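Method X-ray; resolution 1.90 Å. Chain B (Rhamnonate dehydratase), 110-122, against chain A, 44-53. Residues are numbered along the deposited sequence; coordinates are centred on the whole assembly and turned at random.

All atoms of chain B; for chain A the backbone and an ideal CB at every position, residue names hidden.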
ATOM      1  N   ASN B 110     -34.717   2.297 -14.846  1.00 11.12           N
ATOM      2  CA  ASN B 110     -33.678   2.882 -14.003  1.00 13.15           C
ATOM      3  C   ASN B 110     -34.257   3.667 -12.832  1.00 13.80           C
ATOM      4  O   ASN B 110     -33.774   3.558 -11.706  1.00 14.45           O
ATOM      5  CB  ASN B 110     -32.744   3.781 -14.822  1.00 12.43           C
ATOM      6  CG  ASN B 110     -31.774   2.986 -15.682  1.00 14.23           C
ATOM      7  OD1 ASN B 110     -31.560   1.793 -15.455  1.00 15.04           O
ATOM      8  ND2 ASN B 110     -31.171   3.645 -16.664  1.00 10.99           N
ATOM      9  N   LEU B 111     -35.293   4.455 -13.099  1.00 12.88           N
ATOM     10  CA  LEU B 111     -35.934   5.255 -12.062  1.00 12.95           C
ATOM     11  C   LEU B 111     -36.597   4.375 -11.006  1.00 12.68           C
ATOM     12  O   LEU B 111     -36.363   4.538  -9.810  1.00 12.21           O
ATOM     13  CB  LEU B 111     -36.995   6.172 -12.676  1.00 12.82           C
ATOM     14  CG  LEU B 111     -37.838   6.980 -11.681  1.00 14.38           C
ATOM     15  CD1 LEU B 111     -36.952   7.963 -10.941  1.00 14.31           C
ATOM     16  CD2 LEU B 111     -38.947   7.717 -12.419  1.00 16.53           C
ATOM     17  N   LEU B 112     -37.426   3.442 -11.460  1.00 12.23           N
ATOM     18  CA  LEU B 112     -38.142   2.568 -10.548  1.00 12.22           C
ATOM     19  C   LEU B 112     -37.208   1.785  -9.638  1.00 12.22           C
ATOM     20  O   LEU B 112     -37.492   1.624  -8.450  1.00 10.11           O
ATOM     21  CB  LEU B 112     -39.059   1.625 -11.334  1.00 12.83           C
ATOM     22  CG  LEU B 112     -40.167   2.337 -12.126  1.00 16.01           C
ATOM     23  CD1 LEU B 112     -41.021   1.311 -12.853  1.00 15.83           C
ATOM     24  CD2 LEU B 112     -41.030   3.175 -11.186  1.00 17.51           C
ATOM     25  N   PHE B 113     -36.094   1.295 -10.178  1.00 10.79           N
ATOM     26  CA  PHE B 113     -35.163   0.557  -9.341  1.00 11.53           C
ATOM     27  C   PHE B 113     -34.522   1.461  -8.289  1.00 11.28           C
ATOM     28  O   PHE B 113     -34.455   1.098  -7.120  1.00 11.91           O
ATOM     29  CB  PHE B 113     -34.045  -0.095 -10.156  1.00 11.51           C
ATOM     30  CG  PHE B 113     -33.025  -0.779  -9.296  1.00 12.46           C
ATOM     31  CD1 PHE B 113     -33.281  -2.040  -8.761  1.00 12.90           C
ATOM     32  CD2 PHE B 113     -31.853  -0.121  -8.932  1.00 13.55           C
ATOM     33  CE1 PHE B 113     -32.382  -2.634  -7.869  1.00 12.50           C
ATOM     34  CE2 PHE B 113     -30.951  -0.704  -8.043  1.00 12.57           C
ATOM     35  CZ  PHE B 113     -31.217  -1.961  -7.511  1.00 13.72           C
ATOM     36  N   GLU B 114     -34.040   2.630  -8.704  1.00 11.49           N
ATOM     37  CA  GLU B 114     -33.401   3.541  -7.756  1.00 12.29           C
ATOM     38  C   GLU B 114     -34.364   3.954  -6.640  1.00 13.37           C
ATOM     39  O   GLU B 114     -33.969   4.051  -5.478  1.00 12.39           O
ATOM     40  CB  GLU B 114     -32.874   4.794  -8.468  1.00 14.17           C
ATOM     41  CG  GLU B 114     -31.770   4.541  -9.496  1.00 14.84           C
ATOM     42  CD  GLU B 114     -30.544   3.858  -8.906  1.00 14.79           C
ATOM     43  OE1 GLU B 114     -29.983   4.379  -7.922  1.00 14.91           O
ATOM     44  OE2 GLU B 114     -30.139   2.800  -9.435  1.00 15.09           O
ATOM     45  N   GLN B 115     -35.625   4.195  -6.986  1.00 12.88           N
ATOM     46  CA  GLN B 115     -36.603   4.590  -5.975  1.00 12.97           C
ATOM     47  C   GLN B 115     -36.889   3.444  -5.003  1.00 12.24           C
ATOM     48  O   GLN B 115     -36.902   3.640  -3.787  1.00 10.77           O
ATOM     49  CB  GLN B 115     -37.912   5.051  -6.631  1.00 12.88           C
ATOM     50  CG  GLN B 115     -37.755   6.279  -7.519  1.00 13.15           C
ATOM     51  CD  GLN B 115     -39.080   6.811  -8.040  1.00 14.15           C
ATOM     52  OE1 GLN B 115     -39.967   6.043  -8.417  1.00 13.20           O
ATOM     53  NE2 GLN B 115     -39.213   8.137  -8.080  1.00 11.99           N
HETATM   54  N   MSE B 116     -37.117   2.247  -5.528  1.00 10.92           N
HETATM   55  CA  MSE B 116     -37.395   1.119  -4.645  1.00 11.54           C
HETATM   56  C   MSE B 116     -36.185   0.809  -3.772  1.00 10.91           C
HETATM   57  O   MSE B 116     -36.325   0.529  -2.582  1.00  9.49           O
HETATM   58  CB  MSE B 116     -37.780  -0.126  -5.451  1.00 11.37           C
HETATM   59  CG  MSE B 116     -39.109  -0.012  -6.180  1.00 13.07           C
HETATM   60 SE   MSE B 116     -39.692  -1.708  -6.923  1.00 25.45          SE
HETATM   61  CE  MSE B 116     -38.675  -1.677  -8.575  1.00 15.12           C
ATOM     62  N   TYR B 117     -34.991   0.875  -4.353  1.00 10.18           N
ATOM     63  CA  TYR B 117     -33.785   0.566  -3.587  1.00 10.04           C
ATOM     64  C   TYR B 117     -33.476   1.601  -2.510  1.00 11.11           C
ATOM     65  O   TYR B 117     -33.262   1.254  -1.348  1.00 10.64           O
ATOM     66  CB  TYR B 117     -32.570   0.439  -4.508  1.00 11.13           C
ATOM     67  CG  TYR B 117     -31.324  -0.040  -3.787  1.00 11.20           C
ATOM     68  CD1 TYR B 117     -31.096  -1.401  -3.574  1.00 10.30           C
ATOM     69  CD2 TYR B 117     -30.396   0.869  -3.283  1.00 10.76           C
ATOM     70  CE1 TYR B 117     -29.966  -1.846  -2.874  1.00 11.64           C
ATOM     71  CE2 TYR B 117     -29.268   0.437  -2.579  1.00 13.31           C
ATOM     72  CZ  TYR B 117     -29.059  -0.920  -2.380  1.00 12.51           C
ATOM     73  OH  TYR B 117     -27.939  -1.344  -1.690  1.00 13.56           O
ATOM     74  N   ARG B 118     -33.449   2.872  -2.892  1.00 10.94           N
ATOM     75  CA  ARG B 118     -33.132   3.914  -1.931  1.00 12.80           C
ATOM     76  C   ARG B 118     -34.218   4.129  -0.881  1.00 12.34           C
ATOM     77  O   ARG B 118     -33.915   4.489   0.255  1.00 13.88           O
ATOM     78  CB  ARG B 118     -32.798   5.221  -2.664  1.00 11.87           C
ATOM     79  CG  ARG B 118     -31.462   5.137  -3.407  1.00 13.03           C
ATOM     80  CD  ARG B 118     -31.106   6.416  -4.151  1.00 11.42           C
ATOM     81  NE  ARG B 118     -30.698   7.510  -3.272  1.00 13.05           N
ATOM     82  CZ  ARG B 118     -29.509   7.606  -2.679  1.00 13.99           C
ATOM     83  NH1 ARG B 118     -28.592   6.662  -2.856  1.00 12.34           N
ATOM     84  NH2 ARG B 118     -29.224   8.672  -1.934  1.00 12.35           N
ATOM     85  N   ALA B 119     -35.472   3.885  -1.245  1.00 12.23           N
ATOM     86  CA  ALA B 119     -36.573   4.057  -0.300  1.00 12.53           C
ATOM     87  C   ALA B 119     -36.605   2.946   0.750  1.00 12.92           C
ATOM     88  O   ALA B 119     -37.173   3.126   1.829  1.00 13.67           O
ATOM     89  CB  ALA B 119     -37.912   4.106  -1.053  1.00 12.10           C
ATOM     90  N   SER B 120     -36.005   1.799   0.436  1.00 11.99           N
ATOM     91  CA  SER B 120     -35.985   0.672   1.369  1.00 12.32           C
ATOM     92  C   SER B 120     -34.602   0.476   1.991  1.00 14.47           C
ATOM     93  O   SER B 120     -34.343  -0.512   2.680  1.00 12.83           O
ATOM     94  CB  SER B 120     -36.426  -0.618   0.662  1.00 11.51           C
ATOM     95  OG  SER B 120     -35.531  -0.990  -0.375  1.00 13.05           O
HETATM   96  N   MSE B 121     -33.721   1.435   1.748  1.00 14.89           N
HETATM   97  CA  MSE B 121     -32.365   1.383   2.269  1.00 19.35           C
HETATM   98  C   MSE B 121     -32.319   1.222   3.789  1.00 17.71           C
HETATM   99  O   MSE B 121     -31.460   0.511   4.314  1.00 18.63           O
HETATM  100  CB  MSE B 121     -31.626   2.654   1.847  1.00 24.18           C
HETATM  101  CG  MSE B 121     -30.165   2.719   2.223  1.00 33.78           C
HETATM  102 SE   MSE B 121     -29.337   4.212   1.302  1.00 49.81          SE
HETATM  103  CE  MSE B 121     -29.060   3.327  -0.386  1.00 35.89           C
ATOM    104  N   PHE B 122     -33.250   1.857   4.499  1.00 15.60           N
ATOM    105  CA  PHE B 122     -33.256   1.775   5.957  1.00 15.28           C
ATOM    106  C   PHE B 122     -33.466   0.377   6.542  1.00 15.27           C
ATOM    107  O   PHE B 122     -33.159   0.143   7.712  1.00 16.20           O
ATOM    108  CB  PHE B 122     -34.267   2.774   6.549  1.00 15.56           C
ATOM    109  CG  PHE B 122     -35.712   2.391   6.366  1.00 14.19           C
ATOM    110  CD1 PHE B 122     -36.421   1.788   7.403  1.00 15.52           C
ATOM    111  CD2 PHE B 122     -36.381   2.688   5.184  1.00 13.53           C
ATOM    112  CE1 PHE B 122     -37.778   1.493   7.268  1.00 12.91           C
ATOM    113  CE2 PHE B 122     -37.733   2.397   5.036  1.00 13.38           C
ATOM    114  CZ  PHE B 122     -38.437   1.800   6.084  1.00 13.70           C
TER
ATOM    115  N   UNK A  44     -32.987  13.014   2.719  1.00 14.24           N
ATOM    116  CA  UNK A  44     -32.996  11.552   2.769  1.00 14.70           C
ATOM    117  C   UNK A  44     -32.576  10.983   1.410  1.00 14.23           C
ATOM    118  O   UNK A  44     -32.414  11.728   0.441  1.00 14.78           O
ATOM    119  CB  UNK A  44     -34.380  11.033   3.165  1.00 14.70           C
ATOM    120  N   UNK A  45     -32.384   9.653   1.326  1.00 14.80           N
ATOM    121  CA  UNK A  45     -31.986   9.012   0.068  1.00 15.94           C
ATOM    122  C   UNK A  45     -33.040   9.189  -1.029  1.00 16.38           C
ATOM    123  O   UNK A  45     -32.736   9.065  -2.215  1.00 16.74           O
ATOM    124  CB  UNK A  45     -31.729   7.522   0.300  1.00 15.94           C
ATOM    125  N   UNK A  46     -34.275   9.477  -0.624  1.00 17.23           N
ATOM    126  CA  UNK A  46     -35.370   9.659  -1.575  1.00 17.62           C
ATOM    127  C   UNK A  46     -35.660  11.124  -1.894  1.00 18.58           C
ATOM    128  O   UNK A  46     -36.540  11.423  -2.699  1.00 19.09           O
ATOM    129  CB  UNK A  46     -36.638   9.000  -1.028  1.00 17.62           C
ATOM    130  N   UNK A  47     -34.922  12.036  -1.269  1.00 18.12           N
ATOM    131  CA  UNK A  47     -35.131  13.464  -1.499  1.00 19.52           C
ATOM    132  C   UNK A  47     -34.840  13.881  -2.936  1.00 20.13           C
ATOM    133  O   UNK A  47     -35.141  15.006  -3.337  1.00 19.02           O
ATOM    134  CB  UNK A  47     -34.253  14.276  -0.545  1.00 19.52           C
ATOM    135  N   UNK A  48     -34.254  12.968  -3.705  1.00 20.83           N
ATOM    136  CA  UNK A  48     -33.924  13.222  -5.104  1.00 23.08           C
ATOM    137  C   UNK A  48     -35.196  13.441  -5.927  1.00 23.14           C
ATOM    138  O   UNK A  48     -35.163  14.077  -6.982  1.00 24.76           O
ATOM    139  CB  UNK A  48     -33.111  12.061  -5.680  1.00 23.08           C
ATOM    140  N   UNK A  49     -36.318  12.924  -5.434  1.00 20.78           N
ATOM    141  CA  UNK A  49     -37.588  13.035  -6.144  1.00 20.07           C
ATOM    142  C   UNK A  49     -38.617  13.906  -5.419  1.00 21.14           C
ATOM    143  O   UNK A  49     -38.941  13.675  -4.254  1.00 19.33           O
ATOM    144  CB  UNK A  49     -38.171  11.638  -6.365  1.00 20.07           C
ATOM    145  N   UNK A  50     -39.125  14.909  -6.131  1.00 22.14           N
ATOM    146  CA  UNK A  50     -40.098  15.857  -5.588  1.00 23.80           C
ATOM    147  C   UNK A  50     -41.246  15.282  -4.766  1.00 23.30           C
ATOM    148  O   UNK A  50     -41.515  15.753  -3.659  1.00 22.69           O
ATOM    149  CB  UNK A  50     -40.700  16.649  -6.750  1.00 23.80           C
ATOM    150  N   UNK A  51     -41.928  14.274  -5.296  1.00 22.10           N
ATOM    151  CA  UNK A  51     -43.054  13.694  -4.578  1.00 22.83           C
ATOM    152  C   UNK A  51     -42.659  12.985  -3.283  1.00 21.96           C
ATOM    153  O   UNK A  51     -43.521  12.627  -2.485  1.00 20.34           O
ATOM    154  CB  UNK A  51     -43.784  12.708  -5.492  1.00 22.83           C
ATOM    155  N   UNK A  52     -41.361  12.800  -3.063  1.00 20.71           N
ATOM    156  CA  UNK A  52     -40.906  12.121  -1.856  1.00 20.86           C
ATOM    157  C   UNK A  52     -40.000  12.957  -0.961  1.00 21.62           C
ATOM    158  O   UNK A  52     -39.428  12.435  -0.008  1.00 21.76           O
ATOM    159  CB  UNK A  52     -40.170  10.839  -2.248  1.00 20.86           C
ATOM    160  N   UNK A  53     -39.877  14.251  -1.236  1.00 22.12           N
ATOM    161  CA  UNK A  53     -38.990  15.066  -0.416  1.00 23.44           C
ATOM    162  C   UNK A  53     -39.608  15.843   0.746  1.00 22.89           C
ATOM    163  O   UNK A  53     -38.896  16.231   1.667  1.00 21.96           O
ATOM    164  CB  UNK A  53     -38.287  16.069  -1.333  1.00 23.44           C
TER

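Position 44 of chain A has an extended backbone, phi/psi -138/173, and its ideal CB finds nothing of chain B within 5.5 Å. The contact asks little here, and many residues would do. T44(A) is deposited, and it works locally: its OG1 accepts from the backbone N of position 46 at 3.1 Å, and its O from the N of position 47 at 3.1 Å, closing a type I turn. Water 1 donates to T44(A) O (2.9 Å) and accepts from R118(B) NH2 (3.2 Å), linking the turn to the helix.

At position 45, CA-to-CB points toward chain B. The ideal CB lies 3.5 Å from R118(B) NH2 and 4.2 Å from M121(B) SE, so there is room for a compact apolar group but little for bulk. Phi of -62° at the second place of a type I turn admits proline, alanine or serine. The residue is P45(A). Its CB lies over one face of the R118(B) guanidinium, 3.7 Å from NH2, and its CG packs 4.0 Å from M121(B) SE. The carbonyl, which any residue would supply, also takes part: R118(B) NE donates to P45(A) O at 2.8 Å with an angle of 155°, the one direct hydrogen bond between the stretches.

Position 46 points sideways, its ideal CB 5.0 Å from A119(B) CA. A small residue suits this spacing, though the backbone alone does not exclude others. A46(A) adds a methyl and begins the next type I turn, its O accepting from the N of position 49 at 3.1 Å.

Position 47 is out of reach, so the visible stretch sets no preference and small or polar residues would do. S47(A) turns its OG back to accept from T44(A) N at 2.8 Å.

Position 48 points toward the helix, but its ideal CB has no neighbour within 5.5 Å. A long, flexible chain could span the gap; lysine, glutamine, glutamate or methionine are all plausible. K48(A) brings its aliphatic CD to 3.6 Å from R118(B) NE, while its NZ is hydrogen-bonded elsewhere in the structure.

Position 49 is the richest site. Its CB points toward the helix, with Q115(B) NE2 4.0 Å away and the L111(B), E114(B) and R118(B) surface beyond. A large flat residue suits it, tryptophan, tyrosine or phenylalanine; a long apolar chain such as methionine could also cover part of the surface. W49(A) loses 101 Å² to chain B, the most of any residue here. Q115(B) CG sits 3.5 Å from the centroid of the W49(A) six-membered ring, only 5° off its normal, a CH-pi contact, and L111(B) CD1 packs 3.9 Å from W49(A) CD1.

Position 50 is out of reach and unconstrained by this stretch of chain B; E50(A) makes no contact with it.

Position 51 points toward chain B from a distance, favouring a long polar chain that could meet the Q115(B) amide. Q51(A) does so through water 2, which donates to Q51(A) OE1 (2.5 Å) and accepts from Q115(B) NE2 (3.2 Å).

At position 52 CA-to-CB also points toward chain B, across a gap that an aromatic or long side chain could fill. Y52(A) presents its ring edge to Q115(B), CE2 3.9 Å from NE2.

Position 53 is out of reach, so this stretch of chain B sets no preference, and K53(A) leaves it untouched.

Chain A (44-53) TPASKWEQYK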
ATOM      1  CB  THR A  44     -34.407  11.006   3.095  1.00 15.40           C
ATOM      2  OG1 THR A  44     -35.217  11.044   1.914  1.00 15.63           O
ATOM      3  CG2 THR A  44     -35.076  11.841   4.186  1.00 14.57           C
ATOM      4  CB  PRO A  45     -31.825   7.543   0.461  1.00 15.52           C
ATOM      5  CG  PRO A  45     -31.382   7.626   1.887  1.00 15.96           C
ATOM      6  CD  PRO A  45     -32.307   8.691   2.442  1.00 13.96           C
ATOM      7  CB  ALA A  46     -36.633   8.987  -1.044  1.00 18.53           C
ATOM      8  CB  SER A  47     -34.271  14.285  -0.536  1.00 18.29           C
ATOM      9  OG  SER A  47     -34.707  14.103   0.799  1.00 16.92           O
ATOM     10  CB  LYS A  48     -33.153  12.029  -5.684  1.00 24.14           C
ATOM     11  CG  LYS A  48     -31.933  11.602  -4.869  1.00 26.43           C
ATOM     12  CD  LYS A  48     -31.332  10.295  -5.385  1.00 26.08           C
ATOM     13  CE  LYS A  48     -30.811  10.415  -6.810  1.00 27.92           C
ATOM     14  NZ  LYS A  48     -29.644  11.339  -6.924  1.00 28.04           N
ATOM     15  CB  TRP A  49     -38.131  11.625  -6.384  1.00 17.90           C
ATOM     16  CG  TRP A  49     -37.099  10.739  -7.029  1.00 16.39           C
ATOM     17  CD1 TRP A  49     -36.597  10.857  -8.296  1.00 17.34           C
ATOM     18  CD2 TRP A  49     -36.394   9.648  -6.418  1.00 15.99           C
ATOM     19  NE1 TRP A  49     -35.621   9.911  -8.509  1.00 16.89           N
ATOM     20  CE2 TRP A  49     -35.478   9.156  -7.374  1.00 15.90           C
ATOM     21  CE3 TRP A  49     -36.447   9.041  -5.154  1.00 13.88           C
ATOM     22  CZ2 TRP A  49     -34.616   8.080  -7.108  1.00 17.01           C
ATOM     23  CZ3 TRP A  49     -35.588   7.969  -4.888  1.00 14.83           C
ATOM     24  CH2 TRP A  49     -34.686   7.502  -5.864  1.00 14.88           C
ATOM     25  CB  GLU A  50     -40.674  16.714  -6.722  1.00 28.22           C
ATOM     26  CG  GLU A  50     -39.746  17.829  -7.173  1.00 34.46           C
ATOM     27  CD  GLU A  50     -39.589  18.915  -6.122  1.00 37.87           C
ATOM     28  OE1 GLU A  50     -38.699  19.778  -6.283  1.00 41.09           O
ATOM     29  OE2 GLU A  50     -40.360  18.909  -5.137  1.00 40.17           O
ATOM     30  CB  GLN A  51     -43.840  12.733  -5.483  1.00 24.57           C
ATOM     31  CG  GLN A  51     -43.127  11.442  -5.878  1.00 26.24           C
ATOM     32  CD  GLN A  51     -42.238  11.584  -7.106  1.00 28.15           C
ATOM     33  OE1 GLN A  51     -42.071  10.632  -7.872  1.00 29.69           O
ATOM     34  NE2 GLN A  51     -41.655  12.760  -7.293  1.00 26.16           N
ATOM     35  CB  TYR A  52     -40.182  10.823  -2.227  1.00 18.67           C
ATOM     36  CG  TYR A  52     -41.055   9.847  -2.975  1.00 18.78           C
ATOM     37  CD1 TYR A  52     -42.221   9.346  -2.395  1.00 16.98           C
ATOM     38  CD2 TYR A  52     -40.741   9.451  -4.277  1.00 18.25           C
ATOM     39  CE1 TYR A  52     -43.057   8.481  -3.089  1.00 17.41           C
ATOM     40  CE2 TYR A  52     -41.574   8.583  -4.986  1.00 18.69           C
ATOM     41  CZ  TYR A  52     -42.732   8.105  -4.383  1.00 19.08           C
ATOM     42  OH  TYR A  52     -43.581   7.268  -5.073  1.00 19.14           O
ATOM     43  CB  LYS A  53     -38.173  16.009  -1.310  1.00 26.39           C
ATOM     44  CG  LYS A  53     -38.981  16.959  -2.159  1.00 30.23           C
ATOM     45  CD  LYS A  53     -38.126  17.562  -3.276  1.00 33.40           C
ATOM     46  CE  LYS A  53     -36.885  18.258  -2.735  1.00 33.02           C
ATOM     47  NZ  LYS A  53     -37.240  19.340  -1.783  1.00 37.14           N
TER
HETATM   48  O   HOH W   1     -30.152  11.661  -1.428  1.00 18.75           O
HETATM   49  O   HOH W   2     -41.030   9.827 -10.024  1.00 24.21           O
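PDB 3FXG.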